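Local coordinates for protein formimidoylglutamase (Bacillus subtilis, PDB 3M1R) that catalyses the hydrolysis of N-formimidoyl-L-glutamate to L-glutamate and formamide, a manganese-dependent step of histidine degradation, at residues 41-46 with 123-128; 153-158 with 245-250. All coordinates share one frame; numbering follows the deposited sequence.

Interaction 1: 41-46 with 123-128; sequences ALIGVP and PLILGG
Val-45 and Ile-125 touch methyl to methyl, CG2 against CG2 at 3.6 Å, between two neighbouring parallel strands of the central sheet of the arginase fold. The backbones are joined by four hydrogen bonds that alternate between the strands. Leu-124 N gives to Ala-41 O, and its carbonyl O takes the N-H of Ile-43. Ile-43 O then receives Leu-126 N at 2.9 Å. Leu-126 O in turn accepts from Val-45 N at 2.8 Å.

The face with Ile-43, Val-45 and Ile-125 is closely packed. Ile-125 has CG2 anti to its backbone N, which lays this methyl beside Val-45, while its CG1 rests on Ile-43 CG2 at 4.1 Å. Beta-branched residues suit this place because they fill a strand face close to the backbone; helix 100-117 covers it. On the other face, under helix 60-69, Leu-42 CD2 reaches Leu-124 CB at 3.8 Å but only brushes Leu-126 CD1, and Gly-44 adds no side chain, so side-chain contact between the two strands is sparser on this face, though it too is buried.

The peptide before Gly-128 is cis, and the absence of a side chain lets Gly-128 CA lie 3.0 Å from Val-45 O.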
ATOM      1  N   ALA D  41      11.318  29.569  16.758  1.00 39.35           N
ATOM      2  CA  ALA D  41      11.096  29.710  15.325  1.00 38.99           C
ATOM      3  C   ALA D  41      11.542  28.418  14.647  1.00 38.50           C
ATOM      4  O   ALA D  41      12.579  27.850  15.015  1.00 41.73           O
ATOM      5  CB  ALA D  41      11.857  30.895  14.779  1.00 35.47           C
ATOM      6  N   LEU D  42      10.751  27.953  13.681  1.00 36.69           N
ATOM      7  CA  LEU D  42      11.017  26.686  12.975  1.00 38.42           C
ATOM      8  C   LEU D  42      12.106  26.787  11.916  1.00 38.59           C
ATOM      9  O   LEU D  42      12.193  27.789  11.193  1.00 39.92           O
ATOM     10  CB  LEU D  42       9.750  26.178  12.291  1.00 38.86           C
ATOM     11  CG  LEU D  42       8.510  25.972  13.159  1.00 45.59           C
ATOM     12  CD1 LEU D  42       7.261  26.069  12.299  1.00 46.97           C
ATOM     13  CD2 LEU D  42       8.571  24.630  13.868  1.00 46.98           C
ATOM     14  N   ILE D  43      12.918  25.737  11.816  1.00 37.66           N
ATOM     15  CA  ILE D  43      13.887  25.609  10.728  1.00 39.68           C
ATOM     16  C   ILE D  43      14.015  24.140  10.288  1.00 41.91           C
ATOM     17  O   ILE D  43      14.115  23.240  11.120  1.00 40.14           O
ATOM     18  CB  ILE D  43      15.269  26.204  11.113  1.00 37.61           C
ATOM     19  CG1 ILE D  43      16.172  26.332   9.884  1.00 38.52           C
ATOM     20  CG2 ILE D  43      15.954  25.376  12.182  1.00 34.56           C
ATOM     21  CD1 ILE D  43      17.462  27.028  10.192  1.00 44.14           C
ATOM     22  N   GLY D  44      13.975  23.907   8.978  1.00 41.61           N
ATOM     23  CA  GLY D  44      14.081  22.561   8.423  1.00 39.89           C
ATOM     24  C   GLY D  44      15.500  22.203   8.008  1.00 42.93           C
ATOM     25  O   GLY D  44      16.269  23.066   7.550  1.00 43.37           O
ATOM     26  N   VAL D  45      15.857  20.936   8.194  1.00 42.52           N
ATOM     27  CA  VAL D  45      17.173  20.414   7.799  1.00 37.42           C
ATOM     28  C   VAL D  45      16.963  19.066   7.104  1.00 39.59           C
ATOM     29  O   VAL D  45      17.083  18.016   7.731  1.00 41.43           O
ATOM     30  CB  VAL D  45      18.091  20.196   9.014  1.00 38.85           C
ATOM     31  CG1 VAL D  45      19.495  19.713   8.573  1.00 41.92           C
ATOM     32  CG2 VAL D  45      18.186  21.458   9.859  1.00 33.62           C
ATOM     33  N   PRO D  46      16.617  19.098   5.811  1.00 34.51           N
ATOM     34  CA  PRO D  46      16.220  17.912   5.051  1.00 35.91           C
ATOM     35  C   PRO D  46      17.407  17.062   4.579  1.00 38.22           C
ATOM     36  O   PRO D  46      17.531  16.832   3.378  1.00 40.48           O
ATOM     37  CB  PRO D  46      15.501  18.501   3.828  1.00 37.27           C
ATOM     38  CG  PRO D  46      15.759  19.998   3.865  1.00 40.32           C
ATOM     39  CD  PRO D  46      16.707  20.291   4.959  1.00 41.73           C
ATOM     40  N   PRO D 123      15.784  27.620  18.526  1.00 43.61           N
ATOM     41  CA  PRO D 123      15.501  26.761  17.372  1.00 38.01           C
ATOM     42  C   PRO D 123      14.517  25.611  17.631  1.00 42.29           C
ATOM     43  O   PRO D 123      14.622  24.906  18.627  1.00 46.74           O
ATOM     44  CB  PRO D 123      16.881  26.206  17.007  1.00 38.31           C
ATOM     45  CG  PRO D 123      17.838  27.262  17.471  1.00 40.30           C
ATOM     46  CD  PRO D 123      17.233  27.792  18.750  1.00 39.66           C
ATOM     47  N   LEU D 124      13.556  25.459  16.723  1.00 36.26           N
ATOM     48  CA  LEU D 124      12.744  24.258  16.627  1.00 38.61           C
ATOM     49  C   LEU D 124      13.197  23.607  15.341  1.00 43.67           C
ATOM     50  O   LEU D 124      12.741  23.973  14.261  1.00 46.18           O
ATOM     51  CB  LEU D 124      11.246  24.584  16.571  1.00 40.06           C
ATOM     52  CG  LEU D 124      10.544  24.802  17.926  1.00 45.13           C
ATOM     53  CD1 LEU D 124      11.331  25.751  18.797  1.00 42.61           C
ATOM     54  CD2 LEU D 124       9.124  25.304  17.751  1.00 48.17           C
ATOM     55  N   ILE D 125      14.129  22.668  15.461  1.00 41.15           N
ATOM     56  CA  ILE D 125      14.753  22.056  14.292  1.00 37.21           C
ATOM     57  C   ILE D 125      14.035  20.797  13.818  1.00 32.59           C
ATOM     58  O   ILE D 125      13.861  19.825  14.565  1.00 35.75           O
ATOM     59  CB  ILE D 125      16.238  21.717  14.555  1.00 31.15           C
ATOM     60  CG1 ILE D 125      16.925  22.880  15.266  1.00 33.86           C
ATOM     61  CG2 ILE D 125      16.943  21.363  13.248  1.00 25.58           C
ATOM     62  CD1 ILE D 125      18.324  22.557  15.801  1.00 37.28           C
ATOM     63  N   LEU D 126      13.627  20.813  12.561  1.00 30.28           N
ATOM     64  CA  LEU D 126      13.029  19.623  11.930  1.00 27.28           C
ATOM     65  C   LEU D 126      14.043  18.875  11.055  1.00 30.36           C
ATOM     66  O   LEU D 126      14.398  19.333   9.968  1.00 32.42           O
ATOM     67  CB  LEU D 126      11.807  20.029  11.095  1.00 30.59           C
ATOM     68  CG  LEU D 126      10.455  20.318  11.789  1.00 40.45           C
ATOM     69  CD1 LEU D 126      10.613  20.716  13.242  1.00 40.89           C
ATOM     70  CD2 LEU D 126       9.608  21.349  11.026  1.00 33.83           C
ATOM     71  N   GLY D 127      14.506  17.719  11.525  1.00 34.68           N
ATOM     72  CA  GLY D 127      15.319  16.847  10.688  1.00 37.84           C
ATOM     73  C   GLY D 127      14.456  16.182   9.623  1.00 33.90           C
ATOM     74  O   GLY D 127      13.228  16.302   9.662  1.00 31.22           O
ATOM     75  N   GLY D 128      15.078  15.470   8.686  1.00 31.80           N
ATOM     76  CA  GLY D 128      16.508  15.226   8.706  1.00 29.85           C
ATOM     77  C   GLY D 128      16.859  14.002   9.532  1.00 30.66           C
ATOM     78  O   GLY D 128      16.116  13.609  10.420  1.00 33.42           O
TER

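Interaction 2: 153-158 with 245-250; sequences DAHHDV and DMDVLD. With CA (calcium ion), chain B; CA (calcium ion), chain C.
Asp-153 and Asp-245 meet through two calcium ions, and with Asp-247 they bury more surface than the other residues of the contact. Asp-153 divides its carboxylate between the metals: OD1 binds the chain B calcium at 2.4 Å and OD2 the chain C calcium at a longer 2.7 Å. Asp-245 bridges differently, with one atom. Its CG stands anti to the backbone N (chi1 178°), which carries OD2 across to bind both ions, at 2.6 Å to chain B and 2.5 Å to chain C. The two carboxylate planes are turned 66° apart, and Asp-153 OD2 lies only 3.0 Å from Asp-245 OD2, a closeness of acceptors that the shared cations make tolerable.

This is the binuclear metal centre of the arginase family, built at the C-terminal ends of strands 147-152 and 239-245 and on the loops that follow. Calcium occupies it in this crystal; the same residues are inferred to hold the two manganese ions of the enzyme.

Asp-247 grips the chain B ion with both oxygens, while the imidazole of His-155 offers that ion a nitrogen ligand, ND1, at 2.4 Å, its ring 70° from the Asp-247 carboxylate. Asp-157 chelates the chain C ion, which Asn-130 also binds. Aspartate suits these places by supplying anionic oxygens on a short side chain. An Asx turn steadies Asp-153: OD1 accepts the N-H of His-155 from above the carboxylate plane. Beside the metals, Val-248 packs its apolar CG2 3.4 Å from Asp-153 N.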
ATOM      1  N   ASP D 153      16.742   8.584  22.816  1.00 35.87           N
ATOM      2  CA  ASP D 153      17.288   7.646  21.847  1.00 35.17           C
ATOM      3  C   ASP D 153      17.293   6.204  22.333  1.00 38.78           C
ATOM      4  O   ASP D 153      17.578   5.934  23.510  1.00 36.75           O
ATOM      5  CB  ASP D 153      18.726   8.060  21.473  1.00 35.47           C
ATOM      6  CG  ASP D 153      19.036   7.777  20.028  1.00 32.36           C
ATOM      7  OD1 ASP D 153      18.655   6.682  19.597  1.00 33.65           O
ATOM      8  OD2 ASP D 153      19.632   8.628  19.330  1.00 34.19           O
ATOM      9  N   ALA D 154      16.973   5.276  21.424  1.00 29.22           N
ATOM     10  CA  ALA D 154      17.215   3.863  21.680  1.00 30.89           C
ATOM     11  C   ALA D 154      18.709   3.552  21.578  1.00 37.57           C
ATOM     12  O   ALA D 154      19.149   2.535  22.094  1.00 37.04           O
ATOM     13  CB  ALA D 154      16.431   2.960  20.666  1.00 31.82           C
ATOM     14  N   HIS D 155      19.471   4.405  20.885  1.00 38.44           N
ATOM     15  CA  HIS D 155      20.874   4.107  20.560  1.00 36.49           C
ATOM     16  C   HIS D 155      21.835   5.163  21.068  1.00 38.65           C
ATOM     17  O   HIS D 155      21.489   6.339  21.126  1.00 38.90           O
ATOM     18  CB  HIS D 155      21.082   4.009  19.047  1.00 33.10           C
ATOM     19  CG  HIS D 155      19.990   3.289  18.331  1.00 41.84           C
ATOM     20  ND1 HIS D 155      18.807   3.906  17.979  1.00 45.72           N
ATOM     21  CD2 HIS D 155      19.884   2.010  17.920  1.00 34.60           C
ATOM     22  CE1 HIS D 155      18.032   3.043  17.354  1.00 39.29           C
ATOM     23  NE2 HIS D 155      18.652   1.880  17.311  1.00 41.15           N
ATOM     24  N   HIS D 156      23.066   4.740  21.369  1.00 45.86           N
ATOM     25  CA  HIS D 156      24.104   5.635  21.884  1.00 46.87           C
ATOM     26  C   HIS D 156      24.524   6.665  20.846  1.00 46.05           C
ATOM     27  O   HIS D 156      24.798   7.821  21.183  1.00 42.36           O
ATOM     28  CB  HIS D 156      25.334   4.843  22.342  1.00 48.04           C
ATOM     29  CG  HIS D 156      25.091   3.994  23.553  1.00 45.26           C
ATOM     30  ND1 HIS D 156      24.752   4.526  24.778  1.00 42.20           N
ATOM     31  CD2 HIS D 156      25.145   2.652  23.729  1.00 44.81           C
ATOM     32  CE1 HIS D 156      24.597   3.550  25.655  1.00 44.93           C
ATOM     33  NE2 HIS D 156      24.833   2.400  25.043  1.00 46.77           N
ATOM     34  N   ASP D 157      24.556   6.242  19.584  1.00 39.22           N
ATOM     35  CA  ASP D 157      25.004   7.084  18.473  1.00 40.29           C
ATOM     36  C   ASP D 157      26.422   7.577  18.615  1.00 43.46           C
ATOM     37  O   ASP D 157      26.704   8.744  18.339  1.00 44.32           O
ATOM     38  CB  ASP D 157      24.102   8.292  18.277  1.00 40.39           C
ATOM     39  CG  ASP D 157      22.883   7.973  17.462  1.00 43.37           C
ATOM     40  OD1 ASP D 157      22.691   6.784  17.108  1.00 43.25           O
ATOM     41  OD2 ASP D 157      22.122   8.917  17.160  1.00 42.06           O
ATOM     42  N   VAL D 158      27.307   6.684  19.035  1.00 46.17           N
ATOM     43  CA  VAL D 158      28.717   6.988  19.113  1.00 47.64           C
ATOM     44  C   VAL D 158      29.525   6.116  18.141  1.00 52.90           C
ATOM     45  O   VAL D 158      30.656   5.715  18.450  1.00 55.29           O
ATOM     46  CB  VAL D 158      29.230   6.795  20.553  1.00 51.07           C
ATOM     47  CG1 VAL D 158      28.663   7.896  21.478  1.00 43.16           C
ATOM     48  CG2 VAL D 158      28.874   5.403  21.062  1.00 47.75           C
ATOM     49  N   ASP D 245      15.222  11.873  19.078  1.00 33.87           N
ATOM     50  CA  ASP D 245      15.314  10.892  18.012  1.00 31.15           C
ATOM     51  C   ASP D 245      14.064  10.045  18.156  1.00 31.14           C
ATOM     52  O   ASP D 245      13.866   9.372  19.159  1.00 36.04           O
ATOM     53  CB  ASP D 245      16.573  10.054  18.183  1.00 26.66           C
ATOM     54  CG  ASP D 245      16.715   8.964  17.122  1.00 32.98           C
ATOM     55  OD1 ASP D 245      15.723   8.487  16.544  1.00 31.84           O
ATOM     56  OD2 ASP D 245      17.863   8.593  16.868  1.00 44.32           O
HETATM   57  N   MSE D 246      13.199  10.118  17.160  1.00 29.54           N
HETATM   58  CA  MSE D 246      11.866   9.544  17.292  1.00 35.04           C
HETATM   59  C   MSE D 246      11.900   8.032  17.443  1.00 33.03           C
HETATM   60  O   MSE D 246      10.925   7.436  17.890  1.00 32.54           O
HETATM   61  CB  MSE D 246      10.959   9.969  16.122  1.00 29.04           C
HETATM   62  CG  MSE D 246      10.601  11.466  16.137  1.00 26.54           C
HETATM   63 SE   MSE D 246       9.530  12.062  17.693  0.88 38.94          SE
HETATM   64  CE  MSE D 246       7.833  11.253  17.139  1.00 34.20           C
ATOM     65  N   ASP D 247      13.027   7.402  17.113  1.00 29.36           N
ATOM     66  CA  ASP D 247      13.072   5.949  17.226  1.00 27.71           C
ATOM     67  C   ASP D 247      13.220   5.477  18.670  1.00 28.67           C
ATOM     68  O   ASP D 247      13.191   4.279  18.934  1.00 32.93           O
ATOM     69  CB  ASP D 247      14.093   5.297  16.274  1.00 32.58           C
ATOM     70  CG  ASP D 247      15.522   5.598  16.648  1.00 42.35           C
ATOM     71  OD1 ASP D 247      15.804   5.863  17.854  1.00 37.08           O
ATOM     72  OD2 ASP D 247      16.365   5.561  15.721  1.00 39.98           O
ATOM     73  N   VAL D 248      13.315   6.421  19.600  1.00 28.38           N
ATOM     74  CA  VAL D 248      13.181   6.103  21.022  1.00 29.84           C
ATOM     75  C   VAL D 248      11.774   5.543  21.295  1.00 31.52           C
ATOM     76  O   VAL D 248      11.555   4.807  22.254  1.00 30.26           O
ATOM     77  CB  VAL D 248      13.417   7.359  21.894  1.00 27.04           C
ATOM     78  CG1 VAL D 248      12.174   8.276  21.898  1.00 25.40           C
ATOM     79  CG2 VAL D 248      13.788   6.971  23.309  1.00 27.44           C
ATOM     80  N   LEU D 249      10.822   5.902  20.438  1.00 25.61           N
ATOM     81  CA  LEU D 249       9.451   5.449  20.601  1.00 31.35           C
ATOM     82  C   LEU D 249       9.319   4.022  20.125  1.00 33.51           C
ATOM     83  O   LEU D 249      10.028   3.594  19.227  1.00 31.26           O
ATOM     84  CB  LEU D 249       8.474   6.325  19.803  1.00 23.18           C
ATOM     85  CG  LEU D 249       8.308   7.755  20.292  1.00 30.93           C
ATOM     86  CD1 LEU D 249       7.684   8.624  19.202  1.00 30.96           C
ATOM     87  CD2 LEU D 249       7.475   7.817  21.598  1.00 22.66           C
ATOM     88  N   ASP D 250       8.397   3.303  20.748  1.00 33.11           N
ATOM     89  CA  ASP D 250       8.061   1.947  20.386  1.00 25.55           C
ATOM     90  C   ASP D 250       7.510   1.881  18.971  1.00 30.11           C
ATOM     91  O   ASP D 250       6.772   2.785  18.531  1.00 29.98           O
ATOM     92  CB  ASP D 250       7.010   1.413  21.356  1.00 30.42           C
ATOM     93  CG  ASP D 250       6.757  -0.073  21.183  1.00 34.02           C
ATOM     94  OD1 ASP D 250       7.490  -0.885  21.795  1.00 37.08           O
ATOM     95  OD2 ASP D 250       5.823  -0.425  20.443  1.00 33.33           O
TER
HETATM   96 CA    CA B 321      18.126   6.087  17.370  1.00 37.99          CA
HETATM   97 CA    CA C 322      20.135   7.482  16.981  1.00 84.93          CA

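Both segments of interaction 1 precede those of interaction 2 in the sequence, within one arginase family region. Interaction 1 lies within the parallel sheet, where it pairs the adjacent strands 39-45 and 121-127, and interaction 2 sits at the C-terminal ends of two other adjacent strands, 239-245 and 147-152. Strand 283-289 lies between these pairs in the sheet. The centres of the two contacts are 18 Å apart, and their nearest atoms are still about 8 Å apart. Asn-130, just beyond segment 123-128, ties them together: it is a ligand of one calcium of interaction 2. The chain leaving the paired strands of interaction 1 thus supplies a ligand to the metal site.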